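PDB 3WJ7: putative oxidoreductase from Gluconobacter oxydans, which probably works as a nicotinamide-dependent reductase of the short-chain dehydrogenase/reductase family, built on a Rossmann fold. Local coordinates for residues L40-R45 / S51-L56; P73-V78 / A116-I121. All coordinates share one frame; numbering follows the deposited sequence.

Contact 1: L40-R45 / S51-L56; sequences LRLLVR and SNIAEL
I53, which follows N52 on S27 and R31 of helix 24-35, is the first residue of 51-56 to meet the strand, setting its CD1 against L42 and V44 in the Rossmann-fold part of the protein. The strand 39-44 pairs in parallel with both 15-18 and 59-62, and 51-56 is part of the loop leading on to 59-62. L40, whose CB like those of L42 and V44 points toward the loop, packs on L33 of the same helix, so loop and helix share one face of the sheet. The I53 CD1 methyl comes within 4.1 Å of V44 CG1, the two side chains meeting at a slant, and lies a looser 4.4 Å from L42 CD1. The chain then turns back: L56 N bonds to I53 O at 2.6 Å, and the CB atoms of both residues point toward the strand, while E55 between them makes a salt bridge with R188. No hydrogen bond joins the two segments; L42, V44, I53 and L56 are all buried, and the cohesion is apolar. CD1 of L42 lies anti to CA (chi2 -180°), so the extended chain carries that methyl toward I53 and L56. The L42 and L56 side chains cross at about a right angle, with L56 CD1 3.7 Å from L42 CD1.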
loop_
_atom_site.group_PDB
_atom_site.type_symbol
_atom_site.label_atom_id
_atom_site.label_comp_id
_atom_site.label_asym_id
_atom_site.label_seq_id
_atom_site.Cartn_x
_atom_site.Cartn_y
_atom_site.Cartn_z
ATOM N N LEU A 40 17.181 -34.542 -2.083
ATOM C CA LEU A 40 16.518 -33.260 -2.267
ATOM C C LEU A 40 15.396 -33.202 -3.315
ATOM O O LEU A 40 15.447 -33.827 -4.378
ATOM C CB LEU A 40 17.559 -32.187 -2.533
ATOM C CG LEU A 40 18.589 -31.855 -1.441
ATOM C CD1 LEU A 40 19.447 -30.700 -1.926
ATOM C CD2 LEU A 40 17.968 -31.465 -0.103
ATOM N N ARG A 41 14.349 -32.469 -2.967
ATOM C CA ARG A 41 13.384 -31.981 -3.938
ATOM C C ARG A 41 13.331 -30.431 -3.784
ATOM O O ARG A 41 13.306 -29.894 -2.682
ATOM C CB ARG A 41 12.011 -32.651 -3.739
ATOM C CG ARG A 41 10.924 -32.176 -4.726
ATOM C CD ARG A 41 9.561 -32.858 -4.515
ATOM N NE ARG A 41 9.686 -34.300 -4.601
ATOM C CZ ARG A 41 8.899 -35.189 -4.018
ATOM N NH1 ARG A 41 7.873 -34.816 -3.259
ATOM N NH2 ARG A 41 9.174 -36.479 -4.171
ATOM N N LEU A 42 13.332 -29.701 -4.876
ATOM C CA LEU A 42 13.442 -28.253 -4.771
ATOM C C LEU A 42 12.169 -27.655 -5.332
ATOM O O LEU A 42 11.848 -27.901 -6.471
ATOM C CB LEU A 42 14.683 -27.764 -5.529
ATOM C CG LEU A 42 16.024 -28.413 -5.114
ATOM C CD1 LEU A 42 17.196 -27.872 -5.902
ATOM C CD2 LEU A 42 16.340 -28.332 -3.630
ATOM N N LEU A 43 11.408 -26.921 -4.536
ATOM C CA LEU A 43 10.237 -26.265 -5.080
ATOM C C LEU A 43 10.729 -25.012 -5.779
ATOM O O LEU A 43 11.543 -24.277 -5.222
ATOM C CB LEU A 43 9.231 -25.910 -3.992
ATOM C CG LEU A 43 7.909 -25.305 -4.463
ATOM C CD1 LEU A 43 6.907 -26.365 -4.943
ATOM C CD2 LEU A 43 7.287 -24.451 -3.358
ATOM N N VAL A 44 10.278 -24.820 -7.013
ATOM C CA VAL A 44 10.566 -23.610 -7.799
ATOM C C VAL A 44 9.283 -23.061 -8.434
ATOM O O VAL A 44 8.306 -23.816 -8.625
ATOM C CB VAL A 44 11.530 -23.913 -8.949
ATOM C CG1 VAL A 44 12.893 -24.353 -8.418
ATOM C CG2 VAL A 44 10.913 -24.961 -9.877
ATOM N N ARG A 45 9.305 -21.762 -8.755
ATOM C CA ARG A 45 8.192 -21.065 -9.423
ATOM C C ARG A 45 8.101 -21.356 -10.939
ATOM O O ARG A 45 9.127 -21.618 -11.582
ATOM C CB ARG A 45 8.300 -19.555 -9.191
ATOM C CG ARG A 45 7.432 -19.006 -8.059
ATOM C CD ARG A 45 7.319 -17.476 -8.141
ATOM N NE ARG A 45 6.762 -16.847 -6.933
ATOM C CZ ARG A 45 7.468 -16.500 -5.849
ATOM N NH1 ARG A 45 8.782 -16.718 -5.791
ATOM N NH2 ARG A 45 6.857 -15.936 -4.809
ATOM N N SER A 51 19.841 -21.427 -12.303
ATOM C CA SER A 51 21.261 -21.235 -12.580
ATOM C C SER A 51 22.231 -21.731 -11.509
ATOM O O SER A 51 23.210 -22.393 -11.838
ATOM C CB SER A 51 21.553 -19.776 -12.924
ATOM O OG SER A 51 21.415 -19.584 -14.312
ATOM N N ASN A 52 22.007 -21.382 -10.246
ATOM C CA ASN A 52 22.849 -21.946 -9.173
ATOM C C ASN A 52 22.209 -23.236 -8.602
ATOM O O ASN A 52 22.381 -23.610 -7.423
ATOM C CB ASN A 52 23.224 -20.892 -8.110
ATOM C CG ASN A 52 22.016 -20.192 -7.505
ATOM O OD1 ASN A 52 20.868 -20.427 -7.898
ATOM N ND2 ASN A 52 22.272 -19.331 -6.529
ATOM N N ILE A 53 21.480 -23.905 -9.498
ATOM C CA ILE A 53 20.719 -25.107 -9.205
ATOM C C ILE A 53 21.334 -26.332 -9.862
ATOM O O ILE A 53 21.683 -27.267 -9.159
ATOM C CB ILE A 53 19.249 -24.980 -9.675
ATOM C CG1 ILE A 53 18.372 -24.427 -8.568
ATOM C CG2 ILE A 53 18.676 -26.331 -10.117
ATOM C CD1 ILE A 53 16.910 -24.631 -8.882
ATOM N N ALA A 54 21.458 -26.336 -11.196
ATOM C CA ALA A 54 21.794 -27.570 -11.936
ATOM C C ALA A 54 22.933 -28.359 -11.277
ATOM O O ALA A 54 22.972 -29.581 -11.362
ATOM C CB ALA A 54 22.082 -27.279 -13.402
ATOM N N GLU A 55 23.824 -27.640 -10.594
ATOM C CA GLU A 55 24.799 -28.200 -9.638
ATOM C C GLU A 55 24.300 -29.342 -8.748
ATOM O O GLU A 55 25.066 -30.228 -8.389
ATOM C CB GLU A 55 25.309 -27.091 -8.716
ATOM C CG GLU A 55 26.787 -26.793 -8.849
ATOM C CD GLU A 55 27.236 -25.733 -7.867
ATOM O OE1 GLU A 55 26.618 -25.617 -6.779
ATOM O OE2 GLU A 55 28.207 -25.017 -8.189
ATOM N N LEU A 56 23.030 -29.300 -8.370
ATOM C CA LEU A 56 22.464 -30.278 -7.447
ATOM C C LEU A 56 21.675 -31.331 -8.205
ATOM O O LEU A 56 20.775 -31.011 -8.974
ATOM C CB LEU A 56 21.546 -29.582 -6.440
ATOM C CG LEU A 56 22.042 -28.312 -5.737
ATOM C CD1 LEU A 56 20.873 -27.415 -5.362
ATOM C CD2 LEU A 56 22.878 -28.658 -4.517
#

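Contact 2: P73-V78 / A116-I121; sequences PALKGV and AGVEKI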
loop_
_atom_site.group_PDB
_atom_site.type_symbol
_atom_site.label_atom_id
_atom_site.label_comp_id
_atom_site.label_asym_id
_atom_site.label_seq_id
_atom_site.Cartn_x
_atom_site.Cartn_y
_atom_site.Cartn_z
ATOM N N PRO A 73 1.237 -32.258 -4.170
ATOM C CA PRO A 73 2.140 -32.981 -5.071
ATOM C C PRO A 73 3.591 -32.848 -4.673
ATOM O O PRO A 73 4.342 -33.818 -4.753
ATOM C CB PRO A 73 1.942 -32.256 -6.409
ATOM C CG PRO A 73 0.534 -31.792 -6.369
ATOM C CD PRO A 73 0.203 -31.521 -4.925
ATOM N N ALA A 74 4.005 -31.645 -4.285
ATOM C CA ALA A 74 5.422 -31.430 -3.959
ATOM C C ALA A 74 5.781 -32.026 -2.620
ATOM O O ALA A 74 6.900 -32.377 -2.432
ATOM C CB ALA A 74 5.760 -29.957 -3.939
ATOM N N LEU A 75 4.830 -32.114 -1.692
ATOM C CA LEU A 75 5.083 -32.642 -0.380
ATOM C C LEU A 75 4.805 -34.168 -0.294
ATOM O O LEU A 75 5.045 -34.805 0.747
ATOM C CB LEU A 75 4.243 -31.884 0.662
ATOM C CG LEU A 75 4.564 -30.437 1.031
ATOM C CD1 LEU A 75 3.291 -29.619 1.273
ATOM C CD2 LEU A 75 5.507 -30.369 2.220
ATOM N N LYS A 76 4.333 -34.778 -1.379
ATOM C CA LYS A 76 4.204 -36.255 -1.355
ATOM C C LYS A 76 5.549 -36.954 -1.093
ATOM O O LYS A 76 6.541 -36.695 -1.774
ATOM C CB LYS A 76 3.537 -36.744 -2.642
ATOM C CG LYS A 76 3.344 -38.239 -2.742
ATOM C CD LYS A 76 2.465 -38.529 -3.938
ATOM C CE LYS A 76 2.838 -39.857 -4.563
ATOM N NZ LYS A 76 1.887 -40.144 -5.668
ATOM N N GLY A 77 5.583 -37.797 -0.061
ATOM C CA GLY A 77 6.760 -38.606 0.300
ATOM C C GLY A 77 7.844 -37.839 1.034
ATOM O O GLY A 77 8.987 -38.324 1.152
ATOM N N VAL A 78 7.500 -36.635 1.519
ATOM C CA VAL A 78 8.483 -35.712 2.154
ATOM C C VAL A 78 8.548 -35.840 3.695
ATOM O O VAL A 78 7.558 -35.674 4.364
ATOM C CB VAL A 78 8.189 -34.234 1.753
ATOM C CG1 VAL A 78 9.039 -33.249 2.562
ATOM C CG2 VAL A 78 8.355 -34.028 0.241
ATOM N N ALA A 116 0.277 -33.236 4.781
ATOM C CA ALA A 116 1.010 -34.345 4.138
ATOM C C ALA A 116 1.720 -35.239 5.175
ATOM O O ALA A 116 2.297 -36.268 4.841
ATOM C CB ALA A 116 2.009 -33.808 3.136
ATOM N N GLY A 117 1.691 -34.839 6.441
ATOM C CA GLY A 117 2.365 -35.596 7.478
ATOM C C GLY A 117 3.876 -35.447 7.516
ATOM O O GLY A 117 4.540 -36.332 8.023
ATOM N N VAL A 118 4.426 -34.326 7.011
ATOM C CA VAL A 118 5.866 -33.993 7.194
ATOM C C VAL A 118 6.229 -34.054 8.669
ATOM O O VAL A 118 5.480 -33.557 9.486
ATOM C CB VAL A 118 6.222 -32.590 6.611
ATOM C CG1 VAL A 118 7.582 -32.092 7.126
ATOM C CG2 VAL A 118 6.184 -32.608 5.080
ATOM N N GLU A 119 7.363 -34.657 9.003
ATOM C CA GLU A 119 7.720 -34.924 10.397
ATOM C C GLU A 119 8.417 -33.748 11.026
ATOM O O GLU A 119 8.287 -33.515 12.227
ATOM C CB GLU A 119 8.673 -36.131 10.512
ATOM C CG GLU A 119 8.009 -37.495 10.352
ATOM C CD GLU A 119 9.008 -38.633 10.114
ATOM O OE1 GLU A 119 10.031 -38.718 10.846
ATOM O OE2 GLU A 119 8.763 -39.456 9.194
ATOM N N LYS A 120 9.229 -33.061 10.230
ATOM C CA LYS A 120 9.971 -31.923 10.747
ATOM C C LYS A 120 10.093 -30.771 9.744
ATOM O O LYS A 120 10.366 -30.993 8.554
ATOM C CB LYS A 120 11.333 -32.340 11.288
ATOM C CG LYS A 120 11.798 -31.402 12.396
ATOM C CD LYS A 120 12.928 -32.022 13.212
ATOM C CE LYS A 120 12.405 -32.758 14.446
ATOM N NZ LYS A 120 13.527 -32.901 15.394
ATOM N N ILE A 121 9.875 -29.553 10.252
ATOM C CA ILE A 121 9.868 -28.361 9.447
ATOM C C ILE A 121 10.887 -27.431 10.036
ATOM O O ILE A 121 10.910 -27.190 11.244
ATOM C CB ILE A 121 8.464 -27.718 9.459
ATOM C CG1 ILE A 121 7.503 -28.632 8.735
ATOM C CG2 ILE A 121 8.453 -26.362 8.742
ATOM C CD1 ILE A 121 6.053 -28.351 9.041
#
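The carbonyl O of L75 accepts the backbone N of V78 at 3.2 Å, closing a type II beta turn from L75 to V78 that follows the short helix preceding strand 78-83; both residues lean on the segment 116-121. The contact brings together the two ends of a beta-alpha-beta crossover of the Rossmann fold: the start of strand 78-83, and the turn from helix 95-115 into the neighbouring parallel strand 120-124. G77 at the third turn position has phi 78°, and G117 also has positive phi, where it ends helix 95-115 in a Schellman motif. The contact thus sets one turn against another, with CA atoms 5.9 Å apart for V78 and V118. L75 uses two parts of its side chain. Its CB lies 3.8 Å from A116 CB, at the more exposed margin, while its CD2 approaches V118 CG2 to 3.7 Å, the two side chains crossing at about a right angle. L75 also packs on A112 and A113 of helix 95-115, so the same leucine touches both the helix and its capping turn. V118 is turned with CG1 anti to its backbone N (chi1 165°), which leaves CG2 as the branch facing the first segment. V118 lies alongside V78, pointing the same way, and its CG2 packs 3.9 Å from V78 CG1 and 3.4 Å from the carbonyl V78 O.

From the N terminus, contact 1 comes first and closes a short loop, with five residues between the segments 40-45 and 51-56. Contact 2 opens only after that and spans 37 residues, holding most of strand 78-83 and helix 95-115; the two are in series, neither nested nor crossing. Their centres are 18 Å apart, yet strand 39-44 touches both. Alternate residues do this: L42 and V44 serve contact 1, whereas R41 and L43 reach 73-78. R41 NH1 probably bonds to K76 O at 2.7 Å and to A74 O at 2.8 Å, and L43 packs on A74. R41 and L43 thus join strand 39-44 to the helix and turn leading into strand 78-83, the first strand of the crossover closed by contact 2.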